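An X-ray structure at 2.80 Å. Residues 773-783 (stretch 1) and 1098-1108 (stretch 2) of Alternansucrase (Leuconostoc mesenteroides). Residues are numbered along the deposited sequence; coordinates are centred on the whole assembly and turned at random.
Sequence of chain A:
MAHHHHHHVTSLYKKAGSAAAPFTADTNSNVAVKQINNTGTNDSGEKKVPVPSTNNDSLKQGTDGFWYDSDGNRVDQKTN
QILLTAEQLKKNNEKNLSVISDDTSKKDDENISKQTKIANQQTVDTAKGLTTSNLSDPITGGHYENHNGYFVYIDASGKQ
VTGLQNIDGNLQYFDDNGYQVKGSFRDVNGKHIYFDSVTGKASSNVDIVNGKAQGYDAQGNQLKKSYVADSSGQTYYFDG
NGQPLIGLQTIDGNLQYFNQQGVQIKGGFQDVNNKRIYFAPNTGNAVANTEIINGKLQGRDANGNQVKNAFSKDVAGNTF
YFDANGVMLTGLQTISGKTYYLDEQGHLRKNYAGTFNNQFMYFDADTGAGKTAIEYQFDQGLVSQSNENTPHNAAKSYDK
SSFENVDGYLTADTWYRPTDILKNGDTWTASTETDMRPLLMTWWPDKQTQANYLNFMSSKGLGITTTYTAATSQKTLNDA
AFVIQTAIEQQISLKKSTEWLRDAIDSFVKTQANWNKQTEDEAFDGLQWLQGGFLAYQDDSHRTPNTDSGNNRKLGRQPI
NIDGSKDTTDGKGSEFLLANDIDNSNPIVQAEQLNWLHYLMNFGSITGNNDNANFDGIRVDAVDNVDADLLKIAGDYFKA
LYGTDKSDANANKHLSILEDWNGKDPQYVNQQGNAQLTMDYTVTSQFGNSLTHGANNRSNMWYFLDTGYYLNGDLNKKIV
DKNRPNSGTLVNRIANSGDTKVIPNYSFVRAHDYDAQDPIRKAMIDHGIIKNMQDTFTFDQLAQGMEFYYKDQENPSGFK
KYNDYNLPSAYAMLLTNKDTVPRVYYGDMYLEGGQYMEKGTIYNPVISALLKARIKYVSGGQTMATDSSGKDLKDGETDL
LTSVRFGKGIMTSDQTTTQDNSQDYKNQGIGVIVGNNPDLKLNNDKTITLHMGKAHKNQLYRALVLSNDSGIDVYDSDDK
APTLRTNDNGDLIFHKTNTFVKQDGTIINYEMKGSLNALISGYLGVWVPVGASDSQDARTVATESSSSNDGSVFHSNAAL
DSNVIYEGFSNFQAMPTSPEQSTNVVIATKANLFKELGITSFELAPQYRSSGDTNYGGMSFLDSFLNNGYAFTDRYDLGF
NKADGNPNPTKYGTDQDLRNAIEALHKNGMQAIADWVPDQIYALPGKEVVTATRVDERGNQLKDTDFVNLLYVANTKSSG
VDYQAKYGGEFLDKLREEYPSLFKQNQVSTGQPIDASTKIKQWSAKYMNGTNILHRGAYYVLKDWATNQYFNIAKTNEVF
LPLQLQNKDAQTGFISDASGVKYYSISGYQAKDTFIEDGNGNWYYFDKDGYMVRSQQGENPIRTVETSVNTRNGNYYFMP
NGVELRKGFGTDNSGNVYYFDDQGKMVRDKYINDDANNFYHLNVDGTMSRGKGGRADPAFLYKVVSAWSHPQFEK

Stretch 1, residues 773-783: MQDTFTFDQLA
Stretch 2, residues 1098-1108: GMSFLDSFLNN

Stretch 1 runs as loop from Met-773 to Thr-778; Thr-776 (phi/psi -80/130°) and Phe-777 (-124/147°) are extended, and a helix starts at Phe-779 and continues beyond Ala-783. Thr-778 occupies the N-cap position, but its side chain makes no capping bond; its backbone N donates to Gln-781 OE1 (2.8 Å), and Leu-782 N bonds to Thr-778 O (2.9 Å). Stretch 2 is extended from Met-1099 to Phe-1101, then forms a short helix, 1102-1105, with Phe-1101 at its N-cap position. Ser-1104 N to Phe-1101 O (3.0 Å) and Leu-1106 N to Leu-1102 O (2.8 Å) hold this turn. Leu-1106 (-92/6°) leaves helical geometry, Asn-1107 adopts positive phi (52/33°), and Asn-1108 ND2 reaches back to Asp-1103 OD1 (2.9 Å).

The segments advance in the same sense: CA atoms pair Gln-774 with Phe-1101 (7.2 Å), Thr-776 with Leu-1102 (7.1 Å) and Phe-779 with Leu-1106 (7.3 Å). These two segments of one alternansucrase chain, with touching residues at least 324 positions apart, pack mainly through apolar groups and bury 488 Å² in total, with no hydrogen bond between them.

Phe-1105 (chi1 60°, p; chi2 78°) points toward stretch 1 and presents its edge to the face of Phe-777 (chi1 55°, p; chi2 85°). The centroids lie 5.1 Å apart with planes at 86°, so ring hydrogens of Phe-1105 meet the pi cloud of Phe-777; Phe-1105 CE1 also lies 3.4 Å from Phe-777 O. Over a face of the Phe-1105 ring sits Thr-776 (chi1 m), whose CG2 is 4.2 Å from the ring centroid and 14° off its normal, a CH-pi contact.

Leu-1106 (chi1 m, chi2 t) links three apolar side chains. Both its methyls touch the Phe-777 ring, CD1 at 3.5 Å from CZ and CD2 at 3.6 Å from CE1; CD2 also lies 3.7 Å from Leu-782 CD2 (chi1 t, chi2 p) and over the face of the Phe-779 ring, 4.1 Å from its centroid and 21° off the normal, a second CH-pi contact. Phe-779 has chi1 between wells at -93° and chi2 -72°; its CE2 approaches Phe-1105 O at 3.7 Å. Leu-1102 (chi1 p, chi2 t) places CD1 4.1 Å from Phe-777 CZ, at the edge of that ring.

At the leading end, Met-1099 (m, t, p) points toward stretch 1 and brings CE to 3.4 Å from Gln-774 CB, a van der Waals contact with the aliphatic base of the glutamine; Gln-774 NE2 is hydrogen-bonded elsewhere in the structure.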

# COMPACT_ATOMS: atom_id res chain seq x y z
N MET A 773 -4.43 7.15 3.85
CA MET A 773 -4.70 6.83 2.44
C MET A 773 -5.62 5.61 2.29
O MET A 773 -6.43 5.54 1.35
CB MET A 773 -3.39 6.60 1.69
CG MET A 773 -2.46 7.82 1.70
SD MET A 773 -2.72 8.98 0.35
CE MET A 773 -1.78 8.17 -0.95
N GLN A 774 -5.53 4.67 3.23
CA GLN A 774 -6.39 3.46 3.20
C GLN A 774 -7.73 3.66 3.89
O GLN A 774 -8.57 2.76 3.87
CB GLN A 774 -5.71 2.28 3.86
CG GLN A 774 -4.26 2.06 3.46
CD GLN A 774 -3.29 2.67 4.44
OE1 GLN A 774 -3.56 3.71 5.04
NE2 GLN A 774 -2.15 2.04 4.61
N ASP A 775 -7.90 4.82 4.52
CA ASP A 775 -9.14 5.20 5.17
C ASP A 775 -10.34 5.12 4.19
O ASP A 775 -10.19 5.42 3.01
CB ASP A 775 -8.99 6.63 5.71
CG ASP A 775 -9.40 6.78 7.15
OD1 ASP A 775 -9.73 5.76 7.81
OD2 ASP A 775 -9.36 7.95 7.63
N THR A 776 -11.50 4.72 4.69
CA THR A 776 -12.72 4.70 3.90
C THR A 776 -13.32 6.09 3.83
O THR A 776 -13.53 6.73 4.87
CB THR A 776 -13.75 3.76 4.53
OG1 THR A 776 -13.24 2.44 4.48
CG2 THR A 776 -15.07 3.72 3.75
N PHE A 777 -13.64 6.56 2.62
CA PHE A 777 -14.27 7.86 2.47
C PHE A 777 -15.58 7.72 1.71
O PHE A 777 -15.71 6.88 0.83
CB PHE A 777 -13.34 8.92 1.83
CG PHE A 777 -12.75 8.53 0.53
CD1 PHE A 777 -13.46 8.73 -0.65
CD2 PHE A 777 -11.48 8.01 0.47
CE1 PHE A 777 -12.93 8.38 -1.86
CE2 PHE A 777 -10.92 7.68 -0.74
CZ PHE A 777 -11.65 7.86 -1.91
N THR A 778 -16.53 8.57 2.06
CA THR A 778 -17.83 8.58 1.46
C THR A 778 -17.74 9.43 0.16
O THR A 778 -16.79 10.17 -0.05
CB THR A 778 -18.88 9.09 2.50
OG1 THR A 778 -20.07 8.33 2.37
CG2 THR A 778 -19.21 10.56 2.33
N PHE A 779 -18.72 9.29 -0.70
CA PHE A 779 -18.76 10.08 -1.94
C PHE A 779 -18.83 11.59 -1.69
O PHE A 779 -18.19 12.34 -2.42
CB PHE A 779 -19.94 9.68 -2.84
CG PHE A 779 -19.58 8.65 -3.85
CD1 PHE A 779 -18.77 8.98 -4.95
CD2 PHE A 779 -20.05 7.34 -3.74
CE1 PHE A 779 -18.45 8.03 -5.91
CE2 PHE A 779 -19.72 6.39 -4.69
CZ PHE A 779 -18.92 6.74 -5.77
N ASP A 780 -19.60 12.03 -0.70
CA ASP A 780 -19.62 13.44 -0.27
C ASP A 780 -18.23 13.88 0.17
O ASP A 780 -17.81 14.98 -0.15
CB ASP A 780 -20.64 13.67 0.85
CG ASP A 780 -22.01 13.11 0.50
OD1 ASP A 780 -23.03 13.62 1.02
OD2 ASP A 780 -22.07 12.15 -0.31
N GLN A 781 -17.55 13.04 0.94
CA GLN A 781 -16.20 13.33 1.39
C GLN A 781 -15.29 13.51 0.18
O GLN A 781 -14.47 14.43 0.15
CB GLN A 781 -15.67 12.21 2.27
CG GLN A 781 -15.98 12.33 3.76
CD GLN A 781 -15.65 11.06 4.50
OE1 GLN A 781 -16.37 10.09 4.40
NE2 GLN A 781 -14.54 11.05 5.23
N LEU A 782 -15.44 12.64 -0.81
CA LEU A 782 -14.68 12.77 -2.05
C LEU A 782 -14.95 14.11 -2.77
O LEU A 782 -14.01 14.78 -3.21
CB LEU A 782 -15.00 11.63 -2.99
CG LEU A 782 -14.28 11.60 -4.34
CD1 LEU A 782 -12.78 11.70 -4.19
CD2 LEU A 782 -14.65 10.31 -5.07
N ALA A 783 -16.22 14.49 -2.87
CA ALA A 783 -16.62 15.73 -3.54
C ALA A 783 -16.02 16.99 -2.92
O ALA A 783 -15.59 17.90 -3.65
CB ALA A 783 -18.14 15.85 -3.58
N GLY A 1098 -11.93 -7.55 7.01
CA GLY A 1098 -10.74 -6.89 6.50
C GLY A 1098 -10.99 -5.50 5.99
O GLY A 1098 -12.10 -4.97 6.10
N MET A 1099 -9.95 -4.91 5.41
CA MET A 1099 -10.03 -3.55 4.91
C MET A 1099 -10.74 -3.52 3.56
O MET A 1099 -10.43 -4.29 2.66
CB MET A 1099 -8.64 -2.96 4.77
CG MET A 1099 -7.86 -2.92 6.07
SD MET A 1099 -6.30 -2.05 5.90
CE MET A 1099 -6.87 -0.37 5.72
N SER A 1100 -11.72 -2.64 3.44
CA SER A 1100 -12.35 -2.34 2.16
C SER A 1100 -11.35 -1.51 1.35
O SER A 1100 -10.54 -0.76 1.93
CB SER A 1100 -13.64 -1.55 2.41
OG SER A 1100 -14.42 -1.49 1.23
N PHE A 1101 -11.39 -1.65 0.03
CA PHE A 1101 -10.52 -0.84 -0.84
C PHE A 1101 -11.32 0.22 -1.61
O PHE A 1101 -12.51 0.03 -1.83
CB PHE A 1101 -9.77 -1.76 -1.79
CG PHE A 1101 -8.64 -1.10 -2.51
CD1 PHE A 1101 -7.57 -0.57 -1.81
CD2 PHE A 1101 -8.63 -1.03 -3.90
CE1 PHE A 1101 -6.53 0.04 -2.50
CE2 PHE A 1101 -7.61 -0.43 -4.60
CZ PHE A 1101 -6.55 0.11 -3.89
N LEU A 1102 -10.68 1.31 -2.03
CA LEU A 1102 -11.40 2.41 -2.71
C LEU A 1102 -12.07 2.02 -4.04
O LEU A 1102 -13.12 2.56 -4.38
CB LEU A 1102 -10.52 3.66 -2.85
CG LEU A 1102 -9.47 3.86 -3.95
CD1 LEU A 1102 -9.08 5.31 -3.93
CD2 LEU A 1102 -8.23 3.03 -3.71
N ASP A 1103 -11.48 1.07 -4.77
CA ASP A 1103 -12.12 0.50 -5.96
C ASP A 1103 -13.53 0.02 -5.66
O ASP A 1103 -14.42 0.17 -6.49
CB ASP A 1103 -11.32 -0.68 -6.51
CG ASP A 1103 -10.06 -0.26 -7.22
OD1 ASP A 1103 -9.78 0.95 -7.24
OD2 ASP A 1103 -9.34 -1.19 -7.74
N SER A 1104 -13.72 -0.56 -4.49
CA SER A 1104 -14.98 -1.18 -4.14
C SER A 1104 -15.99 -0.12 -3.76
O SER A 1104 -17.09 -0.08 -4.31
CB SER A 1104 -14.82 -2.19 -3.01
OG SER A 1104 -15.97 -3.02 -2.91
N PHE A 1105 -15.64 0.75 -2.83
CA PHE A 1105 -16.62 1.73 -2.36
C PHE A 1105 -16.79 2.94 -3.28
O PHE A 1105 -17.80 3.64 -3.19
CB PHE A 1105 -16.38 2.14 -0.89
CG PHE A 1105 -15.04 2.77 -0.60
CD1 PHE A 1105 -14.82 4.09 -0.92
CD2 PHE A 1105 -14.05 2.06 0.07
CE1 PHE A 1105 -13.61 4.69 -0.64
CE2 PHE A 1105 -12.83 2.67 0.36
CZ PHE A 1105 -12.60 3.98 -0.01
N LEU A 1106 -15.85 3.16 -4.20
CA LEU A 1106 -16.06 4.13 -5.27
C LEU A 1106 -16.66 3.53 -6.56
O LEU A 1106 -16.79 4.22 -7.56
CB LEU A 1106 -14.77 4.90 -5.57
CG LEU A 1106 -14.23 5.82 -4.45
CD1 LEU A 1106 -12.98 6.54 -4.92
CD2 LEU A 1106 -15.29 6.83 -4.05
N ASN A 1107 -17.04 2.27 -6.53
CA ASN A 1107 -17.79 1.66 -7.61
C ASN A 1107 -17.18 1.83 -9.00
O ASN A 1107 -17.91 1.88 -10.01
CB ASN A 1107 -19.23 2.16 -7.59
CG ASN A 1107 -19.92 1.88 -6.26
OD1 ASN A 1107 -19.68 0.87 -5.62
ND2 ASN A 1107 -20.79 2.78 -5.86
N ASN A 1108 -15.86 1.87 -9.07
CA ASN A 1108 -15.20 2.18 -10.32
C ASN A 1108 -15.14 1.01 -11.29
O ASN A 1108 -14.76 1.19 -12.47
CB ASN A 1108 -13.81 2.78 -10.10
CG ASN A 1108 -12.86 1.83 -9.46
OD1 ASN A 1108 -12.99 0.62 -9.61
ND2 ASN A 1108 -11.86 2.36 -8.78